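Local coordinates for protein CT_858 (Chlamydia trachomatis, PDB 3DOR) that probably acts as a secreted serine-type endopeptidase of the chlamydial bacterium, cleaving proteins through a domain related to peptidase family S41, at residues V293-I298 / I335-N340; K455-L460 / D480-V485. One frame throughout, in Å; residues are numbered along the deposited sequence.

Contact 1 (V293-I298 / I335-N340)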
loop_
_atom_site.group_PDB
_atom_site.type_symbol
_atom_site.label_atom_id
_atom_site.label_comp_id
_atom_site.label_asym_id
_atom_site.label_seq_id
_atom_site.Cartn_x
_atom_site.Cartn_y
_atom_site.Cartn_z
ATOM N N VAL B 293 43.709 -8.604 -6.341
ATOM C CA VAL B 293 42.668 -8.143 -5.437
ATOM C C VAL B 293 41.343 -7.897 -6.135
ATOM O O VAL B 293 41.293 -7.320 -7.216
ATOM C CB VAL B 293 43.114 -6.841 -4.720
ATOM C CG1 VAL B 293 42.002 -6.326 -3.807
ATOM C CG2 VAL B 293 44.394 -7.110 -3.912
ATOM N N GLY B 294 40.266 -8.347 -5.507
ATOM C CA GLY B 294 38.958 -8.130 -6.090
ATOM C C GLY B 294 38.378 -6.799 -5.662
ATOM O O GLY B 294 38.707 -6.278 -4.588
ATOM N N PHE B 295 37.542 -6.228 -6.526
ATOM C CA PHE B 295 36.855 -4.975 -6.250
ATOM C C PHE B 295 35.389 -5.200 -6.608
ATOM O O PHE B 295 35.060 -5.668 -7.704
ATOM C CB PHE B 295 37.396 -3.815 -7.083
ATOM C CG PHE B 295 36.644 -2.510 -6.857
ATOM C CD1 PHE B 295 37.056 -1.607 -5.879
ATOM C CD2 PHE B 295 35.495 -2.215 -7.591
ATOM C CE1 PHE B 295 36.338 -0.431 -5.633
ATOM C CE2 PHE B 295 34.769 -1.043 -7.354
ATOM C CZ PHE B 295 35.191 -0.150 -6.374
ATOM N N LEU B 296 34.514 -4.870 -5.672
ATOM C CA LEU B 296 33.084 -5.043 -5.860
ATOM C C LEU B 296 32.365 -3.848 -5.245
ATOM O O LEU B 296 32.690 -3.441 -4.141
ATOM C CB LEU B 296 32.630 -6.329 -5.161
ATOM C CG LEU B 296 31.144 -6.711 -5.110
ATOM C CD1 LEU B 296 30.399 -5.800 -4.160
ATOM C CD2 LEU B 296 30.543 -6.631 -6.497
ATOM N N ARG B 297 31.407 -3.271 -5.961
ATOM C CA ARG B 297 30.646 -2.158 -5.395
ATOM C C ARG B 297 29.221 -2.641 -5.137
ATOM O O ARG B 297 28.606 -3.249 -6.018
ATOM C CB ARG B 297 30.623 -0.953 -6.352
ATOM C CG ARG B 297 29.708 0.188 -5.876
ATOM C CD ARG B 297 29.784 1.468 -6.736
ATOM N NE ARG B 297 28.643 2.328 -6.426
ATOM C CZ ARG B 297 28.444 2.912 -5.243
ATOM N NH1 ARG B 297 29.318 2.758 -4.254
ATOM N NH2 ARG B 297 27.331 3.590 -5.019
ATOM N N ILE B 298 28.719 -2.434 -3.919
ATOM C CA ILE B 298 27.334 -2.801 -3.588
ATOM C C ILE B 298 26.687 -1.421 -3.587
ATOM O O ILE B 298 26.907 -0.630 -2.673
ATOM C CB ILE B 298 27.222 -3.459 -2.183
ATOM C CG1 ILE B 298 27.999 -4.776 -2.151
ATOM C CG2 ILE B 298 25.761 -3.729 -1.842
ATOM C CD1 ILE B 298 27.967 -5.483 -0.783
ATOM N N ILE B 335 38.025 -5.786 -1.979
ATOM C CA ILE B 335 37.637 -4.439 -1.603
ATOM C C ILE B 335 36.171 -4.282 -1.993
ATOM O O ILE B 335 35.790 -4.547 -3.139
ATOM C CB ILE B 335 38.456 -3.369 -2.344
ATOM C CG1 ILE B 335 39.929 -3.437 -1.913
ATOM C CG2 ILE B 335 37.884 -1.981 -2.039
ATOM C CD1 ILE B 335 40.835 -2.538 -2.726
ATOM N N ILE B 336 35.343 -3.873 -1.036
ATOM C CA ILE B 336 33.924 -3.661 -1.296
ATOM C C ILE B 336 33.619 -2.174 -1.159
ATOM O O ILE B 336 33.745 -1.601 -0.066
ATOM C CB ILE B 336 33.047 -4.460 -0.296
ATOM C CG1 ILE B 336 33.222 -5.963 -0.535
ATOM C CG2 ILE B 336 31.569 -4.058 -0.437
ATOM C CD1 ILE B 336 32.419 -6.827 0.420
ATOM N N ASP B 337 33.243 -1.539 -2.265
ATOM C CA ASP B 337 32.905 -0.127 -2.226
ATOM C C ASP B 337 31.419 -0.051 -1.905
ATOM O O ASP B 337 30.583 -0.443 -2.711
ATOM C CB ASP B 337 33.175 0.542 -3.575
ATOM C CG ASP B 337 32.622 1.963 -3.641
ATOM O OD1 ASP B 337 32.541 2.515 -4.757
ATOM O OD2 ASP B 337 32.271 2.522 -2.572
ATOM N N GLN B 338 31.087 0.445 -0.722
ATOM C CA GLN B 338 29.693 0.540 -0.335
ATOM C C GLN B 338 29.262 1.990 -0.088
ATOM O O GLN B 338 28.230 2.232 0.540
ATOM C CB GLN B 338 29.461 -0.291 0.924
ATOM C CG GLN B 338 28.022 -0.584 1.172
ATOM C CD GLN B 338 27.625 -0.421 2.618
ATOM O OE1 GLN B 338 26.748 -1.131 3.097
ATOM N NE2 GLN B 338 28.245 0.530 3.316
ATOM N N THR B 339 30.052 2.947 -0.573
ATOM C CA THR B 339 29.737 4.369 -0.402
ATOM C C THR B 339 28.474 4.780 -1.164
ATOM O O THR B 339 28.055 4.086 -2.087
ATOM C CB THR B 339 30.893 5.255 -0.903
ATOM O OG1 THR B 339 31.167 4.955 -2.279
ATOM C CG2 THR B 339 32.150 5.004 -0.089
ATOM N N ASN B 340 27.867 5.903 -0.771
ATOM C CA ASN B 340 26.680 6.411 -1.461
ATOM C C ASN B 340 25.657 5.305 -1.732
ATOM O O ASN B 340 25.289 5.034 -2.879
ATOM C CB ASN B 340 27.100 7.051 -2.790
ATOM C CG ASN B 340 27.798 8.392 -2.612
ATOM O OD1 ASN B 340 28.147 8.797 -1.501
ATOM N ND2 ASN B 340 28.004 9.088 -3.719
#

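Contact 2 (K455-L460 / D480-V485)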
loop_
_atom_site.group_PDB
_atom_site.type_symbol
_atom_site.label_atom_id
_atom_site.label_comp_id
_atom_site.label_asym_id
_atom_site.label_seq_id
_atom_site.Cartn_x
_atom_site.Cartn_y
_atom_site.Cartn_z
ATOM N N LYS B 455 38.510 -14.738 2.674
ATOM C CA LYS B 455 39.772 -14.018 2.687
ATOM C C LYS B 455 39.563 -12.609 3.234
ATOM O O LYS B 455 38.438 -12.210 3.487
ATOM C CB LYS B 455 40.360 -13.997 1.278
ATOM C CG LYS B 455 40.619 -15.407 0.796
ATOM C CD LYS B 455 41.139 -15.488 -0.607
ATOM C CE LYS B 455 41.108 -16.949 -1.070
ATOM N NZ LYS B 455 41.905 -17.161 -2.293
ATOM N N PRO B 456 40.645 -11.847 3.434
ATOM C CA PRO B 456 40.445 -10.495 3.962
ATOM C C PRO B 456 39.568 -9.578 3.116
ATOM O O PRO B 456 39.544 -9.658 1.889
ATOM C CB PRO B 456 41.874 -9.971 4.174
ATOM C CG PRO B 456 42.746 -10.909 3.381
ATOM C CD PRO B 456 42.066 -12.232 3.473
ATOM N N ILE B 457 38.827 -8.721 3.806
ATOM C CA ILE B 457 37.912 -7.798 3.170
ATOM C C ILE B 457 38.090 -6.386 3.697
ATOM O O ILE B 457 38.242 -6.168 4.914
ATOM C CB ILE B 457 36.432 -8.201 3.442
ATOM C CG1 ILE B 457 36.154 -9.604 2.901
ATOM C CG2 ILE B 457 35.487 -7.190 2.793
ATOM C CD1 ILE B 457 34.751 -10.124 3.228
ATOM N N CYS B 458 38.068 -5.429 2.776
ATOM C CA CYS B 458 38.160 -4.026 3.136
ATOM C C CYS B 458 36.904 -3.361 2.587
ATOM O O CYS B 458 36.676 -3.370 1.374
ATOM C CB CYS B 458 39.398 -3.381 2.516
ATOM S SG CYS B 458 39.486 -1.604 2.825
ATOM N N VAL B 459 36.078 -2.807 3.472
ATOM C CA VAL B 459 34.848 -2.140 3.056
ATOM C C VAL B 459 35.019 -0.628 3.080
ATOM O O VAL B 459 35.489 -0.060 4.073
ATOM C CB VAL B 459 33.648 -2.498 3.989
ATOM C CG1 VAL B 459 32.361 -1.866 3.461
ATOM C CG2 VAL B 459 33.493 -3.988 4.090
ATOM N N LEU B 460 34.628 0.023 1.988
ATOM C CA LEU B 460 34.720 1.474 1.886
ATOM C C LEU B 460 33.340 2.051 2.194
ATOM O O LEU B 460 32.334 1.628 1.614
ATOM C CB LEU B 460 35.146 1.894 0.480
ATOM C CG LEU B 460 36.352 1.154 -0.093
ATOM C CD1 LEU B 460 36.579 1.645 -1.508
ATOM C CD2 LEU B 460 37.599 1.369 0.787
ATOM N N ASP B 480 34.510 -8.447 13.654
ATOM C CA ASP B 480 35.914 -8.452 13.234
ATOM C C ASP B 480 36.126 -9.253 11.936
ATOM O O ASP B 480 37.110 -9.983 11.816
ATOM C CB ASP B 480 36.796 -9.062 14.338
ATOM C CG ASP B 480 36.745 -8.278 15.652
ATOM O OD1 ASP B 480 36.466 -8.843 16.710
ATOM O OD2 ASP B 480 37.030 -6.984 15.591
ATOM N N ARG B 481 35.220 -9.114 10.973
ATOM C CA ARG B 481 35.318 -9.844 9.702
ATOM C C ARG B 481 36.035 -9.026 8.629
ATOM O O ARG B 481 36.681 -9.579 7.740
ATOM C CB ARG B 481 33.910 -10.181 9.177
ATOM C CG ARG B 481 33.649 -11.648 8.857
ATOM C CD ARG B 481 34.021 -12.079 7.439
ATOM N NE ARG B 481 35.443 -11.957 7.216
ATOM C CZ ARG B 481 36.075 -12.297 6.101
ATOM N NH1 ARG B 481 35.418 -12.813 5.073
ATOM N NH2 ARG B 481 37.370 -12.059 6.006
ATOM N N ALA B 482 35.895 -7.710 8.699
ATOM C CA ALA B 482 36.503 -6.849 7.701
ATOM C C ALA B 482 37.063 -5.558 8.247
ATOM O O ALA B 482 36.688 -5.102 9.329
ATOM C CB ALA B 482 35.481 -6.524 6.610
ATOM N N LEU B 483 37.958 -4.967 7.465
ATOM C CA LEU B 483 38.583 -3.698 7.795
ATOM C C LEU B 483 37.638 -2.643 7.198
ATOM O O LEU B 483 37.350 -2.686 5.994
ATOM C CB LEU B 483 39.950 -3.631 7.117
ATOM C CG LEU B 483 41.107 -2.775 7.652
ATOM C CD1 LEU B 483 41.526 -1.784 6.591
ATOM C CD2 LEU B 483 40.735 -2.089 8.952
ATOM N N ILE B 484 37.143 -1.716 8.016
ATOM C CA ILE B 484 36.225 -0.691 7.513
ATOM C C ILE B 484 37.007 0.609 7.333
ATOM O O ILE B 484 37.641 1.095 8.271
ATOM C CB ILE B 484 35.010 -0.473 8.472
ATOM C CG1 ILE B 484 34.040 -1.658 8.413
ATOM C CG2 ILE B 484 34.194 0.726 8.011
ATOM C CD1 ILE B 484 34.615 -2.942 8.768
ATOM N N VAL B 485 36.947 1.168 6.127
ATOM C CA VAL B 485 37.702 2.371 5.794
ATOM C C VAL B 485 36.858 3.473 5.155
ATOM O O VAL B 485 35.939 3.188 4.398
ATOM C CB VAL B 485 38.849 2.000 4.821
ATOM C CG1 VAL B 485 39.708 3.213 4.505
ATOM C CG2 VAL B 485 39.688 0.884 5.431
HETATM O O HOH W 1 39.295 -8.937 6.705
#

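Contact 1 (V293-I298 / I335-N340)
Ile335 lies in the parallel ladder between strands 290-297 and 333-337: its N donates an almost straight bond (173°) to Gly294 O, and its O receives Leu296 N nearly along the C=O axis. Its CG1 lies 4.0 Å from Val293 CG1, while CG2, anti to the backbone N, rests 3.9 Å from Phe295 CD1. Helix 549-564 covers this face, with Val555 and Val559 against Ile335. Ile336 turns to the other face, where its CG2 meets Ile298 CD1 at 3.9 Å and Phe472 of helix 468-478 packs on both residues. Asp337 continues the ladder, its N bonding to Leu296 O and its O taking Ile298 N. The CB of Asp337 sits 3.5 Å from Phe295 CZ, and its side chain runs alongside that of Arg297, both pointing the same way. Arg297 NH1 forms a salt bridge of 3.3 Å with Asp337 OD1, the guanidinium and carboxylate planes being 46° apart. The CB of Gln338 points away from strand 290-297, and its amide is bonded to Tyr301 OH and Ala469 O. Thr339 folds back in an Asx turn: its N reaches Asp337 OD2 from above the carboxylate plane, and its OG1 donates to the syn lone pair of the same oxygen at 2.7 Å. The extended Arg297 chain brings NH1 and NH2 end-on to Thr339 O, at 2.8 Å from NH1, with that oxygen in the guanidinium plane; NH2 also reaches Asn340 O. Arg297 NE is held by Ser257 O. With its carboxylate shared between Arg297 and Thr339, Asp337 is probably ionised despite its burial, and the guanidinium's bonds to three backbone carbonyls are consistent with a well-defined path of the chain leaving strand 333-337.

Contact 2 (K455-L460 / D480-V485)
The methyl of Ala482 is a small bump set into the corner formed by the CB and O of Ile457, with CB 3.7 Å from Ile457 CB and 3.3 Å from Ile457 O; Val459 CG2 borders it on the same face. Beside it Ile457 CD1 lies over one face of the Arg481 guanidinium, 3.3 Å from NH1, the two side chains crossing at about a right angle. Bends at chi2 and chi3 bring the arginine back across the strand start, where NH2 donates to Lys455 O at 2.7 Å from above the carbonyl plane. Arg481 NH1 also bonds to Leu356 O, and NH2 forms a salt bridge with a sulfate ion, probably from the crystallisation liquor. The two strands are neighbours joined by a β-α-β crossover through helix 468-478, which covers the face of Val459 and ends in a Schellman motif with Asp480 as its C' residue. On the opposite face, Cys458 SG, anti to its backbone N, leans 3.6 Å from Val485 CG2 and skirts Leu483 CD1, while Leu460 CD2 approaches Val485 CB. Leu483 N to Ile457 O, Val459 N to Leu483 O and Val485 N to Val459 O make the parallel ladder, and a water joins Ile457 N to Arg481 O where it begins.

Overall arrangement
Contacts 1 and 2 lie side by side in one mixed sheet, their centres about 10 Å apart. Strands 333-337 and 457-461 join them directly: Ile336 N and Cys458 O, and Ile336 O and Leu460 N, are probably hydrogen-bonded. Each contact pairs the strands of a β-α-β unit, and helices 468-478 and 549-564 lie against opposite faces of both. Contact 1 is wholly buried, and its charged groups cluster where strand 333-337 gives way to a loop. Contact 2 is buried along its ladder but partly exposed where its strands begin, around Lys455, Pro456 and Arg481. Both arginines donate to backbone carbonyls, but that of contact 1 also pairs with a buried carboxylate, that of contact 2 with a sulfate.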